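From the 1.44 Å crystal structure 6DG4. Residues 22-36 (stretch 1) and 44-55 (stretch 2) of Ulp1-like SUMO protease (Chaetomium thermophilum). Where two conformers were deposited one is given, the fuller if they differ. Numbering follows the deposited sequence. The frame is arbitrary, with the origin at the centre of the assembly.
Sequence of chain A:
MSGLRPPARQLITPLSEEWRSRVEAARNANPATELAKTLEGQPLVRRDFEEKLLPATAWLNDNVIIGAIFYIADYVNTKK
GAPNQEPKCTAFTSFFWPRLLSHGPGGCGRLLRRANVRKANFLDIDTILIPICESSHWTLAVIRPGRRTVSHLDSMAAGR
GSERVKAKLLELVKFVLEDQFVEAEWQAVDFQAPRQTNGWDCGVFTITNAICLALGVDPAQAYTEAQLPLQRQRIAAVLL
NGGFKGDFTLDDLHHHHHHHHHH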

# COMPACT_ATOMS: atom_id res chain seq x y z
N ARG A 22 21.18 -0.78 11.89
CA ARG A 22 21.05 0.24 10.86
C ARG A 22 19.80 1.08 11.08
O ARG A 22 19.83 2.31 10.93
N VAL A 23 18.70 0.43 11.46
CA VAL A 23 17.47 1.15 11.74
C VAL A 23 17.64 2.05 12.96
O VAL A 23 17.21 3.21 12.96
N GLU A 24 18.26 1.53 14.02
CA GLU A 24 18.53 2.34 15.21
C GLU A 24 19.40 3.53 14.85
O GLU A 24 19.17 4.65 15.33
N ALA A 25 20.41 3.32 14.01
CA ALA A 25 21.29 4.41 13.61
C ALA A 25 20.55 5.47 12.81
O ALA A 25 20.86 6.66 12.91
N ALA A 26 19.55 5.06 12.02
CA ALA A 26 18.76 6.02 11.26
C ALA A 26 18.00 6.96 12.18
O ALA A 26 17.91 8.16 11.91
N ARG A 27 17.41 6.45 13.26
CA ARG A 27 16.69 7.36 14.13
C ARG A 27 17.61 8.14 15.06
O ARG A 27 17.12 8.98 15.82
N ASN A 28 18.92 7.89 15.01
CA ASN A 28 19.91 8.69 15.72
C ASN A 28 20.84 9.43 14.75
O ASN A 28 21.93 9.86 15.14
N ALA A 29 20.41 9.60 13.51
CA ALA A 29 21.29 10.08 12.46
C ALA A 29 21.51 11.58 12.56
O ALA A 29 20.77 12.32 13.22
N ASN A 30 22.56 12.03 11.89
CA ASN A 30 22.67 13.43 11.54
C ASN A 30 21.34 13.88 10.94
O ASN A 30 20.91 13.30 9.93
N PRO A 31 20.66 14.86 11.53
CA PRO A 31 19.30 15.19 11.06
C PRO A 31 19.22 15.68 9.64
O PRO A 31 18.12 15.70 9.07
N ALA A 32 20.35 16.10 9.04
CA ALA A 32 20.37 16.58 7.67
C ALA A 32 20.69 15.50 6.65
O ALA A 32 20.51 15.74 5.45
N THR A 33 21.16 14.33 7.08
CA THR A 33 21.49 13.28 6.12
C THR A 33 20.23 12.83 5.41
O THR A 33 19.23 12.49 6.05
N GLU A 34 20.28 12.81 4.08
CA GLU A 34 19.23 12.17 3.30
C GLU A 34 19.44 10.67 3.40
O GLU A 34 20.27 10.10 2.68
N LEU A 35 18.68 10.02 4.28
CA LEU A 35 18.88 8.61 4.57
C LEU A 35 18.35 7.71 3.47
O LEU A 35 18.80 6.56 3.33
N ALA A 36 17.38 8.19 2.70
CA ALA A 36 16.72 7.40 1.68
C ALA A 36 15.97 8.36 0.78
O ALA A 36 15.76 9.53 1.13
N LEU A 44 13.91 11.05 2.60
CA LEU A 44 13.59 10.71 3.98
C LEU A 44 14.78 11.05 4.86
O LEU A 44 15.94 10.79 4.50
N VAL A 45 14.49 11.63 6.02
CA VAL A 45 15.50 12.07 6.96
C VAL A 45 15.17 11.50 8.33
O VAL A 45 14.17 10.81 8.51
N ARG A 46 16.04 11.80 9.30
CA ARG A 46 15.87 11.27 10.65
C ARG A 46 14.44 11.41 11.14
O ARG A 46 13.87 10.46 11.70
N ARG A 47 13.84 12.58 10.96
CA ARG A 47 12.50 12.81 11.50
C ARG A 47 11.49 11.78 11.01
O ARG A 47 10.63 11.33 11.78
N ASP A 48 11.57 11.39 9.73
CA ASP A 48 10.62 10.42 9.21
C ASP A 48 10.69 9.11 9.98
O ASP A 48 9.66 8.48 10.25
N PHE A 49 11.90 8.68 10.34
CA PHE A 49 12.09 7.42 11.05
C PHE A 49 11.84 7.59 12.54
O PHE A 49 11.08 6.81 13.14
N GLU A 50 12.45 8.60 13.15
CA GLU A 50 12.43 8.73 14.60
C GLU A 50 11.05 9.12 15.12
O GLU A 50 10.63 8.66 16.18
N GLU A 51 10.33 9.97 14.39
CA GLU A 51 9.07 10.49 14.88
C GLU A 51 7.85 9.97 14.13
O GLU A 51 6.77 9.94 14.72
N LYS A 52 8.01 9.52 12.89
CA LYS A 52 6.88 9.21 12.02
C LYS A 52 6.85 7.76 11.56
O LYS A 52 6.12 7.43 10.62
N LEU A 53 7.60 6.87 12.21
CA LEU A 53 7.58 5.46 11.84
C LEU A 53 7.95 4.54 12.99
O LEU A 53 7.17 3.66 13.36
N LEU A 54 9.13 4.73 13.58
CA LEU A 54 9.67 3.70 14.45
C LEU A 54 9.01 3.57 15.82
O LEU A 54 8.86 2.45 16.31
N PRO A 55 8.63 4.65 16.51
CA PRO A 55 7.97 4.47 17.80
C PRO A 55 6.70 3.65 17.64
O PRO A 55 5.93 3.84 16.69

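Stretch 2 enters the contact as a strand at Leu44, which pairs antiparallel with Ala36. Leu44 N donates to Ala36 O at 2.8 Å. Leu44 O accepts from Leu35 N at 2.9 Å and, weakly, from Ala36 N at 3.5 Å. The side chains of this pair lie on the same face of the sheet. Leu44 (chi1 m, chi2 t) brings CD1 to 4.1 Å from Ala36 CB.

Val45 occupies the N-cap position of helix 46-50. Its CB points sideways, with chi1 m. Val45 CG1 rests 3.6 Å from Thr33 O, beside the turn formed by Asn30 to Thr33. Val45 N donates to Asp48 OD2 at 2.9 Å, which ties the start of the helix to a side chain one turn on.

Arg46 points toward stretch 1 and has the largest area covered by it. Chi1, chi2 and chi3 are all t, so the chain is extended and carries its guanidinium past Pro31 to the loop after helix 22-27. There Arg46 NH1 donates to Ala29 O at 3.0 Å, near the plane of the group. Asn28 CA and Arg27 O lie over one face. Arg27 O is 3.2 Å from Arg46 NE, but the angle is too poor for a hydrogen bond. Arg46 NE instead donates to Glu50 OE1 at 2.8 Å in a salt bridge, and Arg46 NH2 donates to Glu50 OE2 at 2.9 Å.

Three waters extend the polar contact. Water 1 joins Arg46 NH2 to Asn28 OD1. Water 2 accepts from Arg46 N and donates to Asn30 O and Thr33 O, linking the first turn of the helix to the beta turn. Water 3 connects Arg47 N with Pro31 O. The Arg47 side chain itself points away.

Phe49 is buried and points toward stretch 1, with chi1 m and chi2 at -89°. Ala26 CB lies over one face of its ring, 4.3 Å from Phe49 CG. Leu35 (chi1 m, chi2 t) also points in, and its CD1 meets Phe49 CD2 at 3.7 Å.

Glu50 points sideways with chi1 and chi2 both t. This extended form lets its carboxylate reach Arg46. Its CB is 3.8 Å from Arg27 CB.

Glu51, Lys52 and Leu53 make no contact with stretch 1. Leu54 then points toward it, with chi1 m and chi2 t. Leu54 CD2 packs 3.5 Å from Val23 CG1, and Leu54 CD1 lies 3.7 Å from Arg27 CB. Val23 is buried, with chi1 t. Pro55 makes no contact.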

# COMPACT_ATOMS: atom_id res chain seq x y z
CB ARG A 22 21.03 -0.45 9.50
CG ARG A 22 21.21 0.45 8.31
CD ARG A 22 21.85 -0.35 7.19
NE ARG A 22 21.52 0.19 5.89
CZ ARG A 22 21.79 -0.43 4.74
NH1 ARG A 22 22.38 -1.63 4.76
NH2 ARG A 22 21.45 0.14 3.60
CB VAL A 23 16.31 0.15 11.90
CG1 VAL A 23 15.10 0.81 12.48
CG2 VAL A 23 15.98 -0.48 10.55
CB GLU A 24 19.19 1.50 16.30
CG GLU A 24 19.45 2.25 17.60
CD GLU A 24 20.16 1.40 18.64
OE1 GLU A 24 20.37 0.20 18.39
OE2 GLU A 24 20.51 1.94 19.71
CB ALA A 25 22.49 3.87 12.83
CB ALA A 26 17.78 5.30 10.33
CB ARG A 27 15.59 6.65 14.91
CG ARG A 27 16.06 5.56 15.83
CD ARG A 27 14.94 5.20 16.81
NE ARG A 27 15.27 4.07 17.68
CZ ARG A 27 15.86 4.18 18.87
NH1 ARG A 27 16.20 5.36 19.35
NH2 ARG A 27 16.11 3.09 19.58
CB ASN A 28 20.73 7.81 16.66
CG ASN A 28 19.92 7.30 17.83
OD1 ASN A 28 19.43 8.08 18.64
ND2 ASN A 28 19.80 5.99 17.94
CB ALA A 29 20.70 9.77 11.09
CB ASN A 30 23.79 13.53 10.50
CG ASN A 30 24.09 14.95 10.08
OD1 ASN A 30 23.18 15.78 9.94
ND2 ASN A 30 25.37 15.25 9.87
CB PRO A 31 18.81 16.26 12.04
CG PRO A 31 19.78 16.28 13.15
CD PRO A 31 21.07 15.69 12.67
CB ALA A 32 21.40 17.71 7.54
CB THR A 33 22.11 12.08 6.84
OG1 THR A 33 23.38 12.45 7.39
CG2 THR A 33 22.31 10.91 5.87
CB GLU A 34 19.27 12.63 1.86
CG GLU A 34 18.14 12.03 1.05
CD GLU A 34 18.21 12.37 -0.42
OE1 GLU A 34 17.98 13.55 -0.76
OE2 GLU A 34 18.49 11.46 -1.22
CB LEU A 35 18.16 8.25 5.87
CG LEU A 35 18.63 9.00 7.11
CD1 LEU A 35 17.66 8.79 8.24
CD2 LEU A 35 20.02 8.56 7.52
CB ALA A 36 15.77 6.36 2.28
CB LEU A 44 13.27 9.22 4.13
CG LEU A 44 12.15 8.68 3.24
CD1 LEU A 44 11.97 7.19 3.51
CD2 LEU A 44 10.84 9.42 3.49
CB VAL A 45 15.62 13.61 7.01
CG1 VAL A 45 16.10 14.15 5.68
CG2 VAL A 45 14.29 14.24 7.40
CB ARG A 46 16.83 11.98 11.59
CG ARG A 46 16.61 11.67 13.06
CD ARG A 46 17.63 12.38 13.93
NE ARG A 46 17.37 12.16 15.35
CZ ARG A 46 18.31 12.09 16.28
NH1 ARG A 46 19.59 12.22 15.96
NH2 ARG A 46 17.96 11.88 17.54
CB ARG A 47 12.04 14.21 11.13
CG ARG A 47 10.69 14.56 11.67
CD ARG A 47 10.38 15.98 11.31
NE ARG A 47 9.10 16.41 11.85
CZ ARG A 47 7.94 16.17 11.26
NH1 ARG A 47 7.91 15.49 10.13
NH2 ARG A 47 6.82 16.61 11.81
CB ASP A 48 10.88 10.19 7.72
CG ASP A 48 10.68 11.44 6.90
OD1 ASP A 48 9.52 11.86 6.72
OD2 ASP A 48 11.68 12.02 6.44
CB PHE A 49 13.51 6.92 10.79
CG PHE A 49 13.75 6.51 9.36
CD1 PHE A 49 13.48 5.22 8.94
CD2 PHE A 49 14.20 7.43 8.43
CE1 PHE A 49 13.68 4.85 7.63
CE2 PHE A 49 14.38 7.07 7.11
CZ PHE A 49 14.12 5.78 6.71
CB GLU A 50 13.46 9.77 15.03
CG GLU A 50 13.54 9.97 16.53
CD GLU A 50 14.61 10.95 16.91
OE1 GLU A 50 14.75 11.98 16.21
OE2 GLU A 50 15.31 10.68 17.91
CB GLU A 51 9.07 12.03 14.80
CG GLU A 51 10.15 12.67 15.66
CD GLU A 51 10.12 14.18 15.60
OE1 GLU A 51 9.05 14.77 15.84
OE2 GLU A 51 11.17 14.78 15.29
CB LYS A 52 6.84 10.17 10.83
CG LYS A 52 6.88 11.65 11.21
CD LYS A 52 5.66 12.05 12.04
CE LYS A 52 5.70 13.52 12.43
NZ LYS A 52 4.47 13.95 13.16
CB LEU A 53 8.51 5.21 10.64
CG LEU A 53 8.66 3.75 10.20
CD1 LEU A 53 7.33 3.05 9.95
CD2 LEU A 53 9.53 3.68 8.95
CB LEU A 54 11.18 3.89 14.62
CG LEU A 54 11.98 3.52 13.38
CD1 LEU A 54 13.43 3.97 13.53
CD2 LEU A 54 11.90 2.02 13.11
CB PRO A 55 7.67 5.90 18.27
CG PRO A 55 8.64 6.75 17.52
CD PRO A 55 8.81 6.08 16.18
O HOH W 1 20.48 11.04 18.65
O HOH W 2 18.73 12.36 8.66
O HOH W 3 15.50 15.08 10.46